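SusD family protein (Bacteroides uniformis, PDB 7KV1) probably binds beta-glucan at the cell surface, as a SusD-family, tetratricopeptide-repeat glycan-binding protein of a human gut bacterium. Local coordinates at residues M232-Y237 with K258-S263; E195-I200 with F250-G255. One frame throughout, in Å; residues are numbered along the deposited sequence.

Interaction 1 (M232-Y237 with K258-S263); sequences MAYMVY and KELIDS. With NCO (cobalt hexammine(III)), chain C.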
loop_
_atom_site.group_PDB
_atom_site.type_symbol
_atom_site.label_atom_id
_atom_site.label_comp_id
_atom_site.label_asym_id
_atom_site.label_seq_id
_atom_site.Cartn_x
_atom_site.Cartn_y
_atom_site.Cartn_z
ATOM N N MET A 232 3.156 -11.354 7.425
ATOM C CA MET A 232 2.413 -10.134 7.033
ATOM C C MET A 232 2.339 -9.202 8.244
ATOM O O MET A 232 2.487 -7.981 8.053
ATOM C CB MET A 232 1.024 -10.467 6.490
ATOM C CG MET A 232 0.210 -9.243 6.154
ATOM S SD MET A 232 -0.952 -8.849 7.463
ATOM C CE MET A 232 -1.948 -7.583 6.675
ATOM N N ALA A 233 2.131 -9.766 9.441
ATOM C CA ALA A 233 2.055 -9.049 10.731
ATOM C C ALA A 233 3.365 -8.299 10.993
ATOM O O ALA A 233 3.332 -7.108 11.418
ATOM C CB ALA A 233 1.742 -10.018 11.860
ATOM N N TYR A 234 4.490 -8.985 10.815
ATOM C CA TYR A 234 5.840 -8.372 10.935
ATOM C C TYR A 234 5.972 -7.138 10.012
ATOM O O TYR A 234 6.553 -6.137 10.407
ATOM C CB TYR A 234 6.932 -9.401 10.609
ATOM C CG TYR A 234 7.087 -10.536 11.588
ATOM C CD1 TYR A 234 6.470 -10.538 12.830
ATOM C CD2 TYR A 234 7.948 -11.579 11.304
ATOM C CE1 TYR A 234 6.627 -11.596 13.714
ATOM C CE2 TYR A 234 8.141 -12.626 12.192
ATOM C CZ TYR A 234 7.481 -12.634 13.407
ATOM O OH TYR A 234 7.693 -13.669 14.279
ATOM N N MET A 235 5.470 -7.221 8.786
ATOM C CA MET A 235 5.579 -6.135 7.780
ATOM C C MET A 235 4.674 -4.971 8.198
ATOM O O MET A 235 5.074 -3.823 8.056
ATOM C CB MET A 235 5.248 -6.674 6.383
ATOM C CG MET A 235 6.298 -7.698 5.905
ATOM S SD MET A 235 7.998 -7.006 5.792
ATOM C CE MET A 235 7.870 -5.901 4.389
ATOM N N VAL A 236 3.497 -5.248 8.728
ATOM C CA VAL A 236 2.606 -4.163 9.235
ATOM C C VAL A 236 3.309 -3.496 10.423
ATOM O O VAL A 236 3.332 -2.239 10.528
ATOM C CB VAL A 236 1.217 -4.695 9.621
ATOM C CG1 VAL A 236 0.401 -3.580 10.266
ATOM C CG2 VAL A 236 0.477 -5.262 8.418
ATOM N N TYR A 237 3.896 -4.315 11.294
ATOM C CA TYR A 237 4.574 -3.825 12.520
ATOM C C TYR A 237 5.671 -2.840 12.086
ATOM O O TYR A 237 5.691 -1.727 12.589
ATOM C CB TYR A 237 5.112 -4.985 13.359
ATOM C CG TYR A 237 5.705 -4.561 14.676
ATOM C CD1 TYR A 237 4.892 -4.395 15.782
ATOM C CD2 TYR A 237 7.049 -4.277 14.816
ATOM C CE1 TYR A 237 5.395 -4.007 17.002
ATOM C CE2 TYR A 237 7.571 -3.890 16.029
ATOM C CZ TYR A 237 6.752 -3.802 17.139
ATOM O OH TYR A 237 7.242 -3.410 18.344
ATOM N N LYS A 258 14.690 -9.487 10.492
ATOM C CA LYS A 258 15.782 -10.507 10.492
ATOM C C LYS A 258 15.234 -11.927 10.622
ATOM O O LYS A 258 15.857 -12.817 10.043
ATOM C CB LYS A 258 16.804 -10.208 11.585
ATOM C CG LYS A 258 17.708 -9.053 11.196
ATOM C CD LYS A 258 18.491 -8.466 12.334
ATOM C CE LYS A 258 19.670 -9.300 12.769
ATOM N NZ LYS A 258 20.408 -8.512 13.781
ATOM N N GLU A 259 14.107 -12.150 11.306
ATOM C CA GLU A 259 13.478 -13.497 11.290
ATOM C C GLU A 259 13.102 -13.853 9.848
ATOM O O GLU A 259 13.214 -15.010 9.506
ATOM C CB GLU A 259 12.186 -13.594 12.102
ATOM C CG GLU A 259 12.365 -13.331 13.573
ATOM C CD GLU A 259 11.070 -13.534 14.354
ATOM O OE1 GLU A 259 10.343 -14.515 14.074
ATOM O OE2 GLU A 259 10.791 -12.686 15.228
ATOM N N LEU A 260 12.566 -12.918 9.056
ATOM C CA LEU A 260 12.148 -13.251 7.673
ATOM C C LEU A 260 13.406 -13.459 6.821
ATOM O O LEU A 260 13.402 -14.366 5.992
ATOM C CB LEU A 260 11.270 -12.125 7.109
ATOM C CG LEU A 260 9.940 -11.931 7.829
ATOM C CD1 LEU A 260 9.140 -10.835 7.163
ATOM C CD2 LEU A 260 9.168 -13.240 7.921
ATOM N N ILE A 261 14.424 -12.614 7.004
ATOM C CA ILE A 261 15.735 -12.737 6.294
ATOM C C ILE A 261 16.414 -14.066 6.700
ATOM O O ILE A 261 17.087 -14.652 5.855
ATOM C CB ILE A 261 16.580 -11.478 6.567
ATOM C CG1 ILE A 261 15.906 -10.237 5.979
ATOM C CG2 ILE A 261 17.991 -11.613 6.040
ATOM C CD1 ILE A 261 16.477 -8.944 6.471
ATOM N N ASP A 262 16.254 -14.534 7.937
ATOM C CA ASP A 262 16.882 -15.793 8.428
ATOM C C ASP A 262 16.054 -17.007 8.015
ATOM O O ASP A 262 16.545 -18.123 8.156
ATOM C CB ASP A 262 17.072 -15.773 9.942
ATOM C CG ASP A 262 18.147 -14.799 10.384
ATOM O OD1 ASP A 262 18.926 -14.353 9.519
ATOM O OD2 ASP A 262 18.171 -14.463 11.570
ATOM N N SER A 263 14.850 -16.811 7.512
ATOM C CA SER A 263 13.919 -17.896 7.152
ATOM C C SER A 263 14.304 -18.558 5.825
ATOM O O SER A 263 14.680 -17.894 4.875
ATOM C CB SER A 263 12.514 -17.396 7.069
ATOM O OG SER A 263 11.706 -18.351 6.402
HETATM CO CO NCO C . 17.286 -16.430 2.599
HETATM N N1 NCO C . 16.113 -18.019 2.241
HETATM N N2 NCO C . 18.427 -14.886 3.145
HETATM N N3 NCO C . 18.939 -17.336 1.756
HETATM N N4 NCO C . 17.736 -17.206 4.353
HETATM N N5 NCO C . 15.686 -15.479 3.436
HETATM N N6 NCO C . 16.872 -15.645 0.832
#
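Y234 lays one ring edge against L260 and hands its hydroxyl to E259. Near the plane of the ring, CD2 of Y234 meets CD2 of L260 at 4.0 Å, and the two side chains run past each other at a slant. At the far end OH of Y234 donates a 2.8 Å hydrogen bond to OE1 of E259. The phenol reaches OE1 on its syn side but 35° out of the carboxylate plane, and the planes of ring and carboxylate are steeply inclined to each other. The glutamate arrives across the tyrosine at about a right angle: its CG anti to the carbonyl carbon (chi1 -62°) and the chain extended beyond carry the carboxylate to the hydroxyl; the glutamate is exposed, the tyrosine buried. Y256 stacks on the ring of Y234, one turn before L260. M235 adds the second apolar touch, its SD 4.2 Å from CD1 of L260, and T411 of helix 408-420 packs against both of these side chains. Helices 230-244 and 250-262, which follow each other in the chain, pack as neighbours, consistent with the tetratricopeptide-repeat character of SusD-family proteins; the two short segments run in roughly opposite directions at a clear slant, 141° apart, with axes 10.9 Å from each other. A phenylalanine in place of Y234 would probably leave the E259 carboxylate without its phenol partner. Beyond L260 the carbonyls of I261, near the end of helix 250-262, and of S263, just past it, face cobalt hexammine(III). O of I261 accepts from three ammines, the nearest being N5 at 2.9 Å, and O of S263 takes three more bonds, among them one from N1 at 3.0 Å. F266 O and Y408 OH bind the same complex cation.

Interaction 2 (E195-I200 with F250-G255); sequences ELEAVI and FSKALG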
loop_
_atom_site.group_PDB
_atom_site.type_symbol
_atom_site.label_atom_id
_atom_site.label_comp_id
_atom_site.label_asym_id
_atom_site.label_seq_id
_atom_site.Cartn_x
_atom_site.Cartn_y
_atom_site.Cartn_z
ATOM N N GLU A 195 -2.139 -3.551 20.128
ATOM C CA GLU A 195 -3.018 -4.627 19.627
ATOM C C GLU A 195 -2.171 -5.563 18.750
ATOM O O GLU A 195 -2.229 -6.824 18.946
ATOM C CB GLU A 195 -4.270 -4.006 18.986
ATOM C CG GLU A 195 -5.198 -4.969 18.259
ATOM C CD GLU A 195 -5.919 -6.031 19.099
ATOM O OE1 GLU A 195 -5.686 -6.086 20.308
ATOM O OE2 GLU A 195 -6.672 -6.841 18.526
ATOM N N LEU A 196 -1.327 -5.012 17.879
ATOM C CA LEU A 196 -0.523 -5.831 16.939
ATOM C C LEU A 196 0.519 -6.632 17.735
ATOM O O LEU A 196 0.729 -7.798 17.433
ATOM C CB LEU A 196 0.123 -4.912 15.904
ATOM C CG LEU A 196 0.909 -5.619 14.807
ATOM C CD1 LEU A 196 0.108 -6.738 14.180
ATOM C CD2 LEU A 196 1.376 -4.598 13.765
ATOM N N GLU A 197 1.138 -6.023 18.733
ATOM C CA GLU A 197 2.074 -6.725 19.642
ATOM C C GLU A 197 1.376 -7.926 20.304
ATOM O O GLU A 197 1.952 -9.017 20.288
ATOM C CB GLU A 197 2.656 -5.716 20.612
ATOM C CG GLU A 197 3.743 -4.886 19.944
ATOM C CD GLU A 197 4.395 -3.855 20.824
ATOM O OE1 GLU A 197 3.755 -3.485 21.821
ATOM O OE2 GLU A 197 5.522 -3.392 20.498
ATOM N N ALA A 198 0.168 -7.764 20.826
ATOM C CA ALA A 198 -0.615 -8.895 21.390
ATOM C C ALA A 198 -0.844 -9.973 20.325
ATOM O O ALA A 198 -0.658 -11.187 20.626
ATOM C CB ALA A 198 -1.904 -8.416 22.013
ATOM N N VAL A 199 -1.198 -9.596 19.109
ATOM C CA VAL A 199 -1.409 -10.601 18.032
ATOM C C VAL A 199 -0.089 -11.339 17.758
ATOM O O VAL A 199 -0.077 -12.581 17.716
ATOM C CB VAL A 199 -2.000 -9.947 16.773
ATOM C CG1 VAL A 199 -1.914 -10.854 15.557
ATOM C CG2 VAL A 199 -3.433 -9.503 17.024
ATOM N N ILE A 200 0.997 -10.611 17.566
ATOM C CA ILE A 200 2.320 -11.207 17.217
ATOM C C ILE A 200 2.806 -12.112 18.378
ATOM O O ILE A 200 3.251 -13.276 18.119
ATOM C CB ILE A 200 3.304 -10.072 16.849
ATOM C CG1 ILE A 200 2.947 -9.504 15.475
ATOM C CG2 ILE A 200 4.756 -10.543 16.927
ATOM C CD1 ILE A 200 3.672 -8.220 15.115
ATOM N N PHE A 250 12.298 0.361 17.087
ATOM C CA PHE A 250 13.122 0.091 15.882
ATOM C C PHE A 250 13.824 -1.266 16.020
ATOM O O PHE A 250 13.801 -2.059 15.094
ATOM C CB PHE A 250 14.139 1.196 15.605
ATOM C CG PHE A 250 13.594 2.467 15.011
ATOM C CD1 PHE A 250 12.244 2.628 14.724
ATOM C CD2 PHE A 250 14.447 3.520 14.760
ATOM C CE1 PHE A 250 11.761 3.815 14.207
ATOM C CE2 PHE A 250 13.965 4.714 14.241
ATOM C CZ PHE A 250 12.617 4.867 13.981
ATOM N N SER A 251 14.461 -1.528 17.161
ATOM C CA SER A 251 15.178 -2.810 17.407
ATOM C C SER A 251 14.226 -4.011 17.303
ATOM O O SER A 251 14.603 -5.044 16.736
ATOM C CB SER A 251 15.880 -2.767 18.742
ATOM O OG SER A 251 16.895 -1.771 18.676
ATOM N N LYS A 252 13.040 -3.931 17.886
ATOM C CA LYS A 252 12.076 -5.043 17.788
ATOM C C LYS A 252 11.672 -5.214 16.321
ATOM O O LYS A 252 11.618 -6.356 15.852
ATOM C CB LYS A 252 10.887 -4.744 18.691
ATOM C CG LYS A 252 9.953 -5.897 18.945
ATOM C CD LYS A 252 9.142 -5.634 20.201
ATOM C CE LYS A 252 7.894 -6.474 20.279
ATOM N NZ LYS A 252 7.022 -6.025 21.387
ATOM N N ALA A 253 11.350 -4.129 15.606
ATOM C CA ALA A 253 10.938 -4.245 14.190
ATOM C C ALA A 253 12.072 -4.903 13.389
ATOM O O ALA A 253 11.796 -5.803 12.524
ATOM C CB ALA A 253 10.551 -2.903 13.639
ATOM N N LEU A 254 13.308 -4.487 13.661
ATOM C CA LEU A 254 14.516 -5.063 13.000
ATOM C C LEU A 254 14.577 -6.559 13.260
ATOM O O LEU A 254 14.742 -7.316 12.313
ATOM C CB LEU A 254 15.748 -4.367 13.550
ATOM C CG LEU A 254 17.083 -4.820 12.974
ATOM C CD1 LEU A 254 17.006 -4.869 11.450
ATOM C CD2 LEU A 254 18.168 -3.856 13.442
ATOM N N GLY A 255 14.388 -6.965 14.511
ATOM C CA GLY A 255 14.322 -8.388 14.904
ATOM C C GLY A 255 13.332 -9.140 14.039
ATOM O O GLY A 255 13.695 -10.203 13.503
#
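Two extended chains, launched by different first torsions, span the gap between helices whose nearest CA atoms, those of E197 and K252, are 10.3 Å apart. K252 sets its CG anti to the backbone N (chi1 -167°) and stays stretched through every later torsion, carrying NZ well away from its own helix. E197 holds CG beside the backbone N (chi1 -78°) and then runs out straight, which brings the carboxylate across to the ammonium although its CB does not head for the other helix. The two chains meet at a slant. NZ of K252 lies 3.2 Å from OE2 of E197, forming a salt bridge whose hydrogen bond is weak; OE1 of the same glutamate is a full 4.2 Å from NZ. The contact is therefore to one oxygen, and the ammonium does not straddle the carboxylate. CE of K252 also comes within 3.9 Å of OE2, and the ammonium stands 3.8 Å from CG of E197. Between the two segments this is the only touching pair. Y237, on helix 230-244, touches both side chains: its hydroxyl is hydrogen-bonded to OE2 of E197, and its side chain packs on K252. In the helical array of this SusD-type protein, the bridge thus links helix 185-201 to helix 250-262 past Y237, at the surface. R249, just before helix 250-262, forms a salt bridge to OE2 as well. That single oxygen therefore gathers a phenol, a guanidinium and an ammonium, and two positive groups sharing one carboxylate would be expected to keep E197 ionised, with K252 contributing a long, largely electrostatic attraction and Y237 the firmer bond.

In the fold
Interactions 1 and 2 have centres about 10 Å apart, on the same side of the chain's centre, and share helix 250-262: interaction 2 uses its beginning, interaction 1 its end. Along the chain the segments alternate, 195-200, 232-237, 250-255, 258-263, so the two contacts interlock. Helix 230-244 touches both helix 185-201 and helix 250-262, and the contacts meet on it: L196 packs against V236 and Y237. Three successive helices are thereby tied together, consistent with a tetratricopeptide-repeat-containing SusD fold, by a buried contact at one place and a surface salt bridge at the other. Of the two contacts, interaction 1 is the one that contributes residues to the cobalt hexammine(III) pocket.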